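Local structure of glyoxalase family protein (Bacillus cereus, 1ZSW) at residues H46-K49 with N50-L54; K119-F122 with E123-V127. The protein is of unknown function but binds a zinc ion and belongs to the glyoxalase/bleomycin resistance/dioxygenase superfamily, whose members include metal-dependent enzymes. All blocks are in the same frame, centred on the assembly; numbering follows the deposited sequence.

Contact 1 of 2, residues H46-K49 with N50-L54; sequences HFYK and NVLGL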
loop_
_atom_site.group_PDB
_atom_site.type_symbol
_atom_site.label_atom_id
_atom_site.label_comp_id
_atom_site.label_asym_id
_atom_site.label_seq_id
_atom_site.Cartn_x
_atom_site.Cartn_y
_atom_site.Cartn_z
ATOM N N HIS A 46 -2.401 6.818 -16.873
ATOM C CA HIS A 46 -2.966 5.944 -17.866
ATOM C C HIS A 46 -2.946 4.498 -17.352
ATOM O O HIS A 46 -3.942 3.787 -17.428
ATOM C CB HIS A 46 -2.252 6.056 -19.212
ATOM C CG HIS A 46 -2.810 5.110 -20.227
ATOM N ND1 HIS A 46 -4.028 5.318 -20.841
ATOM C CD2 HIS A 46 -2.348 3.920 -20.687
ATOM C CE1 HIS A 46 -4.284 4.303 -21.651
ATOM N NE2 HIS A 46 -3.279 3.447 -21.580
ATOM N N PHE A 47 -1.835 4.071 -16.767
ATOM C CA PHE A 47 -1.759 2.687 -16.343
ATOM C C PHE A 47 -2.697 2.329 -15.210
ATOM O O PHE A 47 -3.433 1.319 -15.291
ATOM C CB PHE A 47 -0.316 2.346 -15.932
ATOM C CG PHE A 47 -0.101 0.885 -15.723
ATOM C CD1 PHE A 47 0.082 0.030 -16.805
ATOM C CD2 PHE A 47 -0.104 0.354 -14.448
ATOM C CE1 PHE A 47 0.283 -1.332 -16.600
ATOM C CE2 PHE A 47 0.101 -1.008 -14.220
ATOM C CZ PHE A 47 0.308 -1.858 -15.307
ATOM N N TYR A 48 -2.700 3.149 -14.142
ATOM C CA TYR A 48 -3.460 2.751 -12.936
ATOM C C TYR A 48 -4.959 2.988 -13.070
ATOM O O TYR A 48 -5.764 2.247 -12.523
ATOM C CB TYR A 48 -2.841 3.372 -11.635
ATOM C CG TYR A 48 -1.529 2.676 -11.416
ATOM C CD1 TYR A 48 -0.359 3.179 -11.984
ATOM C CD2 TYR A 48 -1.502 1.434 -10.798
ATOM C CE1 TYR A 48 0.880 2.463 -11.892
ATOM C CE2 TYR A 48 -0.294 0.722 -10.688
ATOM C CZ TYR A 48 0.869 1.242 -11.248
ATOM O OH TYR A 48 2.048 0.493 -11.152
ATOM N N LYS A 49 -5.329 4.002 -13.837
ATOM C CA LYS A 49 -6.741 4.312 -14.048
ATOM C C LYS A 49 -7.272 3.609 -15.286
ATOM O O LYS A 49 -8.204 2.840 -15.194
ATOM C CB LYS A 49 -6.944 5.827 -14.129
ATOM C CG LYS A 49 -8.396 6.233 -14.352
ATOM C CD LYS A 49 -8.563 7.755 -14.259
ATOM C CE LYS A 49 -7.828 8.444 -15.389
ATOM N NZ LYS A 49 -8.498 8.266 -16.718
ATOM N N ASN A 50 -6.657 3.832 -16.437
ATOM C CA ASN A 50 -7.228 3.262 -17.672
ATOM C C ASN A 50 -6.992 1.767 -17.841
ATOM O O ASN A 50 -7.909 1.043 -18.217
ATOM C CB ASN A 50 -6.783 4.063 -18.895
ATOM C CG ASN A 50 -7.268 5.502 -18.825
ATOM O OD1 ASN A 50 -6.490 6.439 -18.934
ATOM N ND2 ASN A 50 -8.562 5.671 -18.562
ATOM N N VAL A 51 -5.788 1.295 -17.526
ATOM C CA VAL A 51 -5.488 -0.132 -17.749
ATOM C C VAL A 51 -5.971 -0.950 -16.566
ATOM O O VAL A 51 -6.714 -1.915 -16.712
ATOM C CB VAL A 51 -3.997 -0.375 -18.057
ATOM C CG1 VAL A 51 -3.709 -1.883 -18.260
ATOM C CG2 VAL A 51 -3.548 0.458 -19.290
ATOM N N LEU A 52 -5.581 -0.555 -15.354
ATOM C CA LEU A 52 -5.986 -1.313 -14.168
ATOM C C LEU A 52 -7.411 -1.027 -13.655
ATOM O O LEU A 52 -7.965 -1.757 -12.813
ATOM C CB LEU A 52 -4.960 -1.064 -13.039
ATOM C CG LEU A 52 -3.574 -1.648 -13.221
ATOM C CD1 LEU A 52 -3.003 -1.751 -11.781
ATOM C CD2 LEU A 52 -3.633 -3.018 -13.894
ATOM N N GLY A 53 -7.995 0.061 -14.165
ATOM C CA GLY A 53 -9.387 0.358 -13.872
ATOM C C GLY A 53 -9.675 0.973 -12.515
ATOM O O GLY A 53 -10.824 0.973 -12.090
ATOM N N LEU A 54 -8.624 1.394 -11.787
ATOM C CA LEU A 54 -8.793 1.943 -10.441
ATOM C C LEU A 54 -9.304 3.374 -10.592
ATOM O O LEU A 54 -9.101 3.994 -11.648
ATOM C CB LEU A 54 -7.468 1.985 -9.667
ATOM C CG LEU A 54 -6.816 0.608 -9.515
ATOM C CD1 LEU A 54 -5.468 0.849 -8.850
ATOM C CD2 LEU A 54 -7.613 -0.300 -8.647
#
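Leu52 meets two aromatic rings, its CD1 reaching Tyr48 and its CG Phe47, both obliquely. The side chains of Leu52 and Tyr48 run alongside, pointing the same way, and Leu52 CD1 meets ring atom CD2 of Tyr48 at 3.7 Å. Leu52 CG lies 3.9 Å from CE2 of Phe47. Phe47 CG stands anti to the backbone N (chi1 -169°), whereas Tyr48 CG sits beside its own N (chi1 -70°); the neighbouring rings thereby converge, with Phe47 CD2 lying 3.4 Å over one face of Tyr48 near the rim. Leu54 CD1 comes to the edge of the Tyr48 ring. The tyrosine hydroxyl is held beyond this apolar group by a hydrogen bond to Asp145. On another side of the helix the His46 side chain crosses that of Asn50 at about a right angle and touches Val51, its NE2 3.8 Å from Val51 CG2, while Lys49 folds back beside Asn50 and forms a salt bridge with Glu337. The backbone widens here: Val51 N bonds to His46 O (3.1 Å) and Leu52 N to Phe47 O (2.9 Å), both spanning five residues, and Leu54 N then reaches Tyr48 O at 3.1 Å. Gly53, with positive phi, turns the chain out of the helix. This pi-type widening and glycine turn form the C-terminal end of helix 41-51, leading into strand 55-62, in a protein of the glyoxalase/bleomycin resistance/dioxygenase superfamily.

Contact 2 of 2, residues K119-F122 with E123-V127; sequences KERF and EKFDV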
loop_
_atom_site.group_PDB
_atom_site.type_symbol
_atom_site.label_atom_id
_atom_site.label_comp_id
_atom_site.label_asym_id
_atom_site.label_seq_id
_atom_site.Cartn_x
_atom_site.Cartn_y
_atom_site.Cartn_z
ATOM N N LYS A 119 -5.421 -11.554 -17.789
ATOM C CA LYS A 119 -4.441 -12.020 -18.757
ATOM C C LYS A 119 -4.761 -11.465 -20.145
ATOM O O LYS A 119 -3.876 -10.926 -20.806
ATOM C CB LYS A 119 -4.370 -13.560 -18.779
ATOM C CG LYS A 119 -3.193 -14.077 -19.607
ATOM C CD LYS A 119 -2.572 -15.310 -18.990
ATOM C CE LYS A 119 -1.123 -15.469 -19.459
ATOM N NZ LYS A 119 -1.027 -15.584 -20.945
ATOM N N GLU A 120 -6.014 -11.576 -20.593
ATOM C CA GLU A 120 -6.357 -11.013 -21.913
ATOM C C GLU A 120 -6.161 -9.499 -21.967
ATOM O O GLU A 120 -5.614 -8.967 -22.939
ATOM C CB GLU A 120 -7.764 -11.417 -22.375
ATOM C CG GLU A 120 -8.302 -10.625 -23.592
ATOM C CD GLU A 120 -7.446 -10.740 -24.855
ATOM O OE1 GLU A 120 -6.895 -11.833 -25.133
ATOM O OE2 GLU A 120 -7.343 -9.726 -25.583
ATOM N N ARG A 121 -6.574 -8.805 -20.906
ATOM C CA ARG A 121 -6.415 -7.355 -20.863
ATOM C C ARG A 121 -4.948 -6.911 -20.923
ATOM O O ARG A 121 -4.605 -5.942 -21.588
ATOM C CB ARG A 121 -7.089 -6.801 -19.594
ATOM C CG ARG A 121 -7.184 -5.267 -19.585
ATOM C CD ARG A 121 -8.215 -4.795 -18.549
ATOM N NE ARG A 121 -8.307 -3.327 -18.581
ATOM C CZ ARG A 121 -9.099 -2.646 -19.402
ATOM N NH1 ARG A 121 -9.110 -1.318 -19.361
ATOM N NH2 ARG A 121 -9.868 -3.301 -20.282
ATOM N N PHE A 122 -4.082 -7.636 -20.218
ATOM C CA PHE A 122 -2.662 -7.361 -20.238
ATOM C C PHE A 122 -2.071 -7.593 -21.635
ATOM O O PHE A 122 -1.188 -6.841 -22.071
ATOM C CB PHE A 122 -1.938 -8.227 -19.192
ATOM C CG PHE A 122 -2.174 -7.792 -17.748
ATOM C CD1 PHE A 122 -1.934 -8.675 -16.700
ATOM C CD2 PHE A 122 -2.621 -6.500 -17.446
ATOM C CE1 PHE A 122 -2.134 -8.305 -15.346
ATOM C CE2 PHE A 122 -2.829 -6.112 -16.104
ATOM C CZ PHE A 122 -2.582 -7.008 -15.059
ATOM N N GLU A 123 -2.554 -8.630 -22.323
ATOM C CA GLU A 123 -2.127 -8.895 -23.701
ATOM C C GLU A 123 -2.507 -7.691 -24.560
ATOM O O GLU A 123 -1.667 -7.105 -25.252
ATOM C CB GLU A 123 -2.793 -10.166 -24.244
ATOM C CG GLU A 123 -2.316 -11.476 -23.605
ATOM C CD GLU A 123 -3.220 -12.658 -23.938
ATOM O OE1 GLU A 123 -4.097 -12.515 -24.819
ATOM O OE2 GLU A 123 -3.065 -13.723 -23.307
ATOM N N LYS A 124 -3.774 -7.294 -24.463
ATOM C CA LYS A 124 -4.308 -6.171 -25.222
ATOM C C LYS A 124 -3.520 -4.868 -25.012
ATOM O O LYS A 124 -3.250 -4.122 -25.953
ATOM C CB LYS A 124 -5.784 -5.963 -24.873
ATOM C CG LYS A 124 -6.402 -4.682 -25.447
ATOM C CD LYS A 124 -6.402 -4.667 -26.979
ATOM C CE LYS A 124 -7.404 -5.660 -27.553
ATOM N NZ LYS A 124 -8.736 -5.520 -26.893
ATOM N N PHE A 125 -3.137 -4.599 -23.771
ATOM C CA PHE A 125 -2.450 -3.366 -23.461
ATOM C C PHE A 125 -0.929 -3.461 -23.403
ATOM O O PHE A 125 -0.260 -2.498 -23.006
ATOM C CB PHE A 125 -2.997 -2.794 -22.149
ATOM C CG PHE A 125 -4.323 -2.110 -22.305
ATOM C CD1 PHE A 125 -5.497 -2.809 -22.080
ATOM C CD2 PHE A 125 -4.392 -0.771 -22.674
ATOM C CE1 PHE A 125 -6.725 -2.184 -22.219
ATOM C CE2 PHE A 125 -5.618 -0.132 -22.814
ATOM C CZ PHE A 125 -6.779 -0.834 -22.584
ATOM N N ASP A 126 -0.386 -4.605 -23.833
ATOM C CA ASP A 126 1.057 -4.834 -23.853
ATOM C C ASP A 126 1.721 -4.650 -22.486
ATOM O O ASP A 126 2.842 -4.134 -22.377
ATOM C CB ASP A 126 1.746 -3.975 -24.918
ATOM C CG ASP A 126 1.396 -4.412 -26.330
ATOM O OD1 ASP A 126 1.296 -5.641 -26.579
ATOM O OD2 ASP A 126 1.224 -3.518 -27.191
ATOM N N VAL A 127 1.018 -5.098 -21.460
ATOM C CA VAL A 127 1.551 -5.111 -20.115
ATOM C C VAL A 127 2.385 -6.364 -19.928
ATOM O O VAL A 127 1.925 -7.476 -20.230
ATOM C CB VAL A 127 0.403 -5.149 -19.075
ATOM C CG1 VAL A 127 0.988 -5.172 -17.648
ATOM C CG2 VAL A 127 -0.535 -3.939 -19.286
HETATM O O HOH W 1 -0.164 -13.790 -22.405
#
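A Schellman motif ends helix 112-124, and the side chains of its last turns pack or pair along the helix around it. Phe122 and Val127 are the apolar partners that span the turn. Val127 CG1 sits over one face of the Phe122 ring in a CH-pi contact, 4.2 Å from the centroid and 25° off the ring normal, while Val127 CB lies 3.7 Å from Phe122 CD2. Asp126, at the C-prime position with positive phi, reverses the chain: Val127 N reaches back to Phe122 O at 2.9 Å, and Asp126 N bonds to Glu123 O inside that loop. The helix can thus hand over directly to strand 128-129, with Val127 turned inward beside Phe122, which also meets the rings of Trp118 and Phe143. Next to this pair, Arg121 and Phe125 run side by side. The arginine chain is extended from CG to NE, and its guanidinium receives Phe125 CE1 over the centre of one face, 3.7 Å from CZ of Arg121; the two planes are 52° apart, so this is no parallel stack. The edge of the Phe125 ring points at Arg121 O. Arg121 NE and NH1 make probable hydrogen bonds to Val51 O and Asn50 O. On the outer side, in the conformer of Glu123 described here, Lys119 NZ makes a long salt bridge to Glu123 OE2 at 3.6 Å, and a water link between the two is doubtful; Glu131 is a second salt-bridge partner of this lysine.

In the fold
Contacts 1 and 2 are the C-terminal ends of two helices, 41-51 and 112-124, which touch each other. Arg121 ties contact 2 to backbone carbonyls near the end of helix 41-51, and Val51 and Phe47 pack on Phe125 and Val127. Contact 1 is the more buried, with five buried residues and none exposed, and its chemistry is chiefly apolar and aromatic. Contact 2 has an inner apolar side, Phe122 with Val127, and an outer side of charged residues, Lys119, Glu120, Glu123 and Lys124. Phe143 of strand 138-144 is shared: Phe47 and Leu52 meet it from one helix, Phe122 and Val127 from the other.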